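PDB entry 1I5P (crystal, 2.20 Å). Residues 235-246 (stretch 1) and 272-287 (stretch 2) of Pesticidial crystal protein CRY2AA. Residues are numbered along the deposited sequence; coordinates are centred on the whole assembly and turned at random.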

# COMPACT_ATOMS: atom_id res chain seq x y z
N ASN A 235 -8.67 18.13 -9.23
CA ASN A 235 -8.02 18.85 -10.31
C ASN A 235 -6.93 19.61 -9.59
O ASN A 235 -7.12 20.76 -9.19
N THR A 236 -5.80 18.95 -9.41
CA THR A 236 -4.70 19.56 -8.69
C THR A 236 -3.35 19.11 -9.22
O THR A 236 -3.26 18.21 -10.06
N ARG A 237 -2.29 19.72 -8.72
CA ARG A 237 -0.95 19.34 -9.15
C ARG A 237 -0.64 17.92 -8.67
O ARG A 237 -1.28 17.42 -7.74
N LEU A 238 0.33 17.28 -9.31
CA LEU A 238 0.70 15.91 -8.97
C LEU A 238 0.95 15.70 -7.48
O LEU A 238 0.39 14.78 -6.87
N HIS A 239 1.79 16.55 -6.90
CA HIS A 239 2.11 16.43 -5.49
C HIS A 239 0.85 16.31 -4.63
O HIS A 239 0.74 15.43 -3.78
N ASP A 240 -0.12 17.19 -4.87
CA ASP A 240 -1.37 17.18 -4.11
C ASP A 240 -2.27 15.99 -4.40
O ASP A 240 -2.94 15.48 -3.51
N MET A 241 -2.28 15.53 -5.64
CA MET A 241 -3.10 14.38 -5.99
C MET A 241 -2.57 13.15 -5.25
O MET A 241 -3.34 12.39 -4.66
N LEU A 242 -1.25 12.96 -5.28
CA LEU A 242 -0.65 11.81 -4.60
C LEU A 242 -0.83 11.86 -3.08
O LEU A 242 -1.09 10.83 -2.45
N GLU A 243 -0.70 13.04 -2.49
CA GLU A 243 -0.86 13.17 -1.05
C GLU A 243 -2.30 12.92 -0.63
O GLU A 243 -2.56 12.38 0.45
N PHE A 244 -3.25 13.32 -1.46
CA PHE A 244 -4.64 13.10 -1.15
C PHE A 244 -4.84 11.59 -1.05
O PHE A 244 -5.51 11.10 -0.14
N ARG A 245 -4.25 10.85 -1.99
CA ARG A 245 -4.36 9.40 -2.02
C ARG A 245 -3.65 8.78 -0.82
O ARG A 245 -4.20 7.91 -0.14
N THR A 246 -2.43 9.24 -0.57
CA THR A 246 -1.65 8.74 0.55
C THR A 246 -2.39 8.92 1.85
O THR A 246 -2.51 7.99 2.65
N GLY A 272 1.41 -4.33 0.65
CA GLY A 272 0.13 -3.66 0.49
C GLY A 272 0.18 -2.68 -0.66
O GLY A 272 1.02 -2.79 -1.53
N ALA A 273 -0.74 -1.72 -0.65
CA ALA A 273 -0.77 -0.72 -1.71
C ALA A 273 0.44 0.19 -1.60
O ALA A 273 1.01 0.35 -0.52
N ASN A 274 0.84 0.77 -2.72
CA ASN A 274 1.97 1.69 -2.72
C ASN A 274 1.53 3.04 -2.20
O ASN A 274 0.35 3.32 -2.07
N LEU A 275 2.52 3.87 -1.90
CA LEU A 275 2.29 5.25 -1.47
C LEU A 275 3.23 5.98 -2.43
O LEU A 275 4.42 5.68 -2.46
N TYR A 276 2.69 6.90 -3.23
CA TYR A 276 3.52 7.63 -4.18
C TYR A 276 3.80 9.04 -3.70
O TYR A 276 2.91 9.73 -3.20
N ALA A 277 5.05 9.47 -3.87
CA ALA A 277 5.45 10.80 -3.46
C ALA A 277 6.11 11.53 -4.62
O ALA A 277 6.87 10.94 -5.39
N SER A 278 5.78 12.81 -4.76
CA SER A 278 6.38 13.64 -5.79
C SER A 278 6.77 14.93 -5.07
O SER A 278 6.32 15.17 -3.95
N GLY A 279 7.59 15.75 -5.71
CA GLY A 279 8.04 16.96 -5.06
C GLY A 279 7.12 18.17 -5.05
O GLY A 279 6.25 18.32 -5.91
N SER A 280 7.31 19.01 -4.04
CA SER A 280 6.57 20.25 -3.88
C SER A 280 7.48 21.29 -4.52
O SER A 280 8.60 20.98 -4.91
N GLY A 281 7.01 22.53 -4.62
CA GLY A 281 7.84 23.55 -5.22
C GLY A 281 7.13 24.21 -6.38
O GLY A 281 6.10 23.72 -6.84
N PRO A 282 7.66 25.33 -6.89
CA PRO A 282 7.05 26.04 -8.01
C PRO A 282 7.25 25.47 -9.42
O PRO A 282 6.58 25.91 -10.36
N GLN A 283 8.16 24.52 -9.59
CA GLN A 283 8.42 23.94 -10.92
C GLN A 283 7.38 22.94 -11.43
O GLN A 283 6.97 22.99 -12.59
N GLN A 284 6.96 22.02 -10.56
CA GLN A 284 5.98 21.02 -10.95
C GLN A 284 4.61 21.67 -10.98
O GLN A 284 3.88 21.65 -9.99
N THR A 285 4.26 22.24 -12.13
CA THR A 285 3.01 22.98 -12.29
C THR A 285 1.80 22.31 -12.93
O THR A 285 0.67 22.74 -12.72
N GLN A 286 2.02 21.28 -13.73
CA GLN A 286 0.89 20.64 -14.39
C GLN A 286 -0.20 20.18 -13.43
O GLN A 286 0.08 19.64 -12.36
N SER A 287 -1.44 20.41 -13.82
CA SER A 287 -2.58 20.03 -13.00
C SER A 287 -3.18 18.76 -13.61
O SER A 287 -3.19 18.60 -14.82

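A helix laid against an extended segment is usually imagined as a greasy seam, yet many such contacts are held by long side chains that reach the neighbouring backbone and satisfy its carbonyl groups. Residues 235-246 and 272-287 of the pesticidial crystal protein CRY2AA illustrate the principle. Helix 238-246 runs nearly antiparallel to strand 275-278, at 155° with axes 7.4 Å apart at closest approach, and together the two stretches bury 877 Å².

The apolar centre is small. L242 points toward the strand in the m, t rotamer, which places its CD1 3.8 Å from Y276 CB and also 3.8 Å from S278 CB; its own CB lies 3.4 Å from Y276 O. L238, also directed toward stretch 2 but in the t, p rotamer, offers CG to S278 OG at 3.8 Å. S278, chi1 p, faces the helix in return. Farther along, T246 CG2 meets L275 CD2 at 4.1 Å; L275 starts out sideways, and its m, t conformation brings the end of the chain nearer.

Around this centre the arginines do the reaching. R245 leaves the helix toward the strand and is fully extended, t at chi1, chi2 and chi3, before chi4 turns to -69°. Its guanidinium grips one carbonyl with two nitrogens: R245 NH1 donates to N274 O at 2.8 Å and R245 NH2 to the same oxygen at 3.0 Å. Y276, chi1 m, brings its ring edge over one face of that guanidinium, with CE1 3.5 Å from R245 CZ. The tyrosine hydroxyl meanwhile accepts a weak bond from its own stretch, N274 ND2 to Y276 OH at 3.3 Å.

R237, at the N-cap position, solves the same problem with a bent chain. Its CB points sideways; from chi1 m, chi2 and chi3 fall between wells (-147° and -133°), and the end comes nearer to the loop. There R237 NH1 donates to two carbonyls, Q284 O at 2.8 Å and G281 O at 2.9 Å, both near the guanidinium plane, while T285 CG2 lies over one face.

H239 uses a shorter lever. With chi1 t and chi2 75°, H239 ND1 donates to S278 O at 3.0 Å, an acceptor at the ring edge. S280, chi1 m, covers a face of the H239 ring, its CB 4.2 Å from the centroid of that ring and almost on the normal. At the outer end N235, chi1 t, accepts through OD1 a hydrogen bond from S287 OG at 2.8 Å.

Waters fill the polar gaps that side chains leave. Water 4 accepts from R245 NH1 (3.1 Å), T246 OG1 (2.6 Å) and Y276 N (3.0 Å) and donates to L242 O (2.9 Å), tying helix to strand; water 5 donates to T246 OG1 at 2.7 Å and Y276 O at 2.8 Å. At the start of the helix, water 1 accepts from L238 N (3.1 Å) and donates to Q286 O (2.8 Å), while water 3 links H239 N to Q284 O, 3.2 Å from each.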

# COMPACT_ATOMS: atom_id res chain seq x y z
CB ASN A 235 -8.97 19.82 -11.01
CG ASN A 235 -8.36 20.40 -12.28
OD1 ASN A 235 -7.22 20.10 -12.61
ND2 ASN A 235 -9.12 21.24 -12.98
CB THR A 236 -4.81 19.21 -7.20
OG1 THR A 236 -3.86 19.98 -6.45
CG2 THR A 236 -4.54 17.72 -7.00
CB ARG A 237 0.08 20.32 -8.60
CG ARG A 237 -0.16 21.76 -9.03
CD ARG A 237 1.18 22.46 -9.18
NE ARG A 237 1.21 23.77 -8.55
CZ ARG A 237 2.32 24.32 -8.06
NH1 ARG A 237 3.48 23.67 -8.14
NH2 ARG A 237 2.29 25.53 -7.50
CB LEU A 238 1.95 15.48 -9.74
CG LEU A 238 2.31 14.00 -9.59
CD1 LEU A 238 1.14 13.15 -10.04
CD2 LEU A 238 3.56 13.67 -10.41
CB HIS A 239 2.92 17.64 -5.03
CG HIS A 239 3.17 17.66 -3.56
ND1 HIS A 239 4.08 16.84 -2.94
CD2 HIS A 239 2.56 18.36 -2.57
CE1 HIS A 239 4.02 17.02 -1.63
NE2 HIS A 239 3.10 17.94 -1.38
CB ASP A 240 -2.12 18.49 -4.34
CG ASP A 240 -1.45 19.67 -3.68
OD1 ASP A 240 -1.54 20.79 -4.23
OD2 ASP A 240 -0.85 19.48 -2.60
CB MET A 241 -3.07 14.12 -7.50
CG MET A 241 -3.77 12.84 -7.90
SD MET A 241 -3.90 12.67 -9.68
CE MET A 241 -5.42 13.55 -9.96
CB LEU A 242 0.84 11.73 -4.95
CG LEU A 242 1.14 11.55 -6.44
CD1 LEU A 242 2.64 11.32 -6.66
CD2 LEU A 242 0.33 10.37 -6.98
CB GLU A 243 -0.44 14.56 -0.57
CG GLU A 243 1.03 14.88 -0.78
CD GLU A 243 1.62 15.66 0.38
OE1 GLU A 243 0.93 16.56 0.91
OE2 GLU A 243 2.77 15.37 0.77
CB PHE A 244 -5.55 13.65 -2.26
CG PHE A 244 -7.01 13.39 -2.03
CD1 PHE A 244 -7.74 14.13 -1.10
CD2 PHE A 244 -7.67 12.38 -2.74
CE1 PHE A 244 -9.09 13.88 -0.88
CE2 PHE A 244 -9.02 12.12 -2.53
CZ PHE A 244 -9.73 12.87 -1.59
CB ARG A 245 -3.76 8.83 -3.31
CG ARG A 245 -3.68 7.30 -3.33
CD ARG A 245 -3.13 6.79 -4.65
NE ARG A 245 -2.98 5.33 -4.64
CZ ARG A 245 -2.08 4.67 -3.91
NH1 ARG A 245 -1.25 5.33 -3.11
NH2 ARG A 245 -2.04 3.35 -3.96
CB THR A 246 -0.29 9.45 0.64
OG1 THR A 246 0.53 9.02 -0.45
CG2 THR A 246 0.40 9.14 1.96
CB ALA A 273 -2.04 0.11 -1.59
CB ASN A 274 2.50 1.92 -4.15
CG ASN A 274 3.10 0.68 -4.77
OD1 ASN A 274 3.84 -0.06 -4.13
ND2 ASN A 274 2.80 0.47 -6.05
CB LEU A 275 2.74 5.48 -0.02
CG LEU A 275 1.96 4.79 1.10
CD1 LEU A 275 2.51 5.23 2.44
CD2 LEU A 275 0.48 5.15 1.00
CB TYR A 276 2.86 7.72 -5.55
CG TYR A 276 2.32 6.41 -6.05
CD1 TYR A 276 1.00 6.03 -5.79
CD2 TYR A 276 3.13 5.55 -6.78
CE1 TYR A 276 0.51 4.81 -6.25
CE2 TYR A 276 2.64 4.33 -7.25
CZ TYR A 276 1.34 3.97 -6.98
OH TYR A 276 0.88 2.76 -7.46
CB ALA A 277 6.41 10.71 -2.29
CB SER A 278 5.39 13.92 -6.94
OG SER A 278 4.38 14.85 -6.58
CB SER A 280 6.36 20.59 -2.41
OG SER A 280 5.60 19.60 -1.75
CB PRO A 282 7.65 27.44 -7.87
CG PRO A 282 9.05 27.11 -7.48
CD PRO A 282 8.83 26.07 -6.38
CB GLN A 283 9.81 23.29 -10.96
CG GLN A 283 10.95 24.29 -10.97
CD GLN A 283 12.29 23.63 -11.21
OE1 GLN A 283 12.42 22.77 -12.08
NE2 GLN A 283 13.30 24.05 -10.46
CB GLN A 284 6.02 19.86 -9.95
CG GLN A 284 7.43 19.29 -9.76
CD GLN A 284 8.24 20.02 -8.70
OE1 GLN A 284 7.99 21.18 -8.38
NE2 GLN A 284 9.24 19.33 -8.15
CB THR A 285 3.27 24.26 -13.10
OG1 THR A 285 4.01 23.93 -14.28
CG2 THR A 285 4.08 25.26 -12.28
CB GLN A 286 1.38 19.48 -15.26
CG GLN A 286 0.28 18.82 -16.07
CD GLN A 286 0.84 17.93 -17.17
OE1 GLN A 286 2.00 17.52 -17.12
NE2 GLN A 286 0.01 17.62 -18.15
CB SER A 287 -3.62 21.16 -12.98
OG SER A 287 -4.61 20.94 -11.99
O HOH W 1 2.43 18.72 -11.04
O HOH W 2 3.57 13.76 -2.97
O HOH W 3 3.10 18.96 -8.46
O HOH W 4 0.04 8.14 -2.82
O HOH W 5 2.06 11.16 -1.00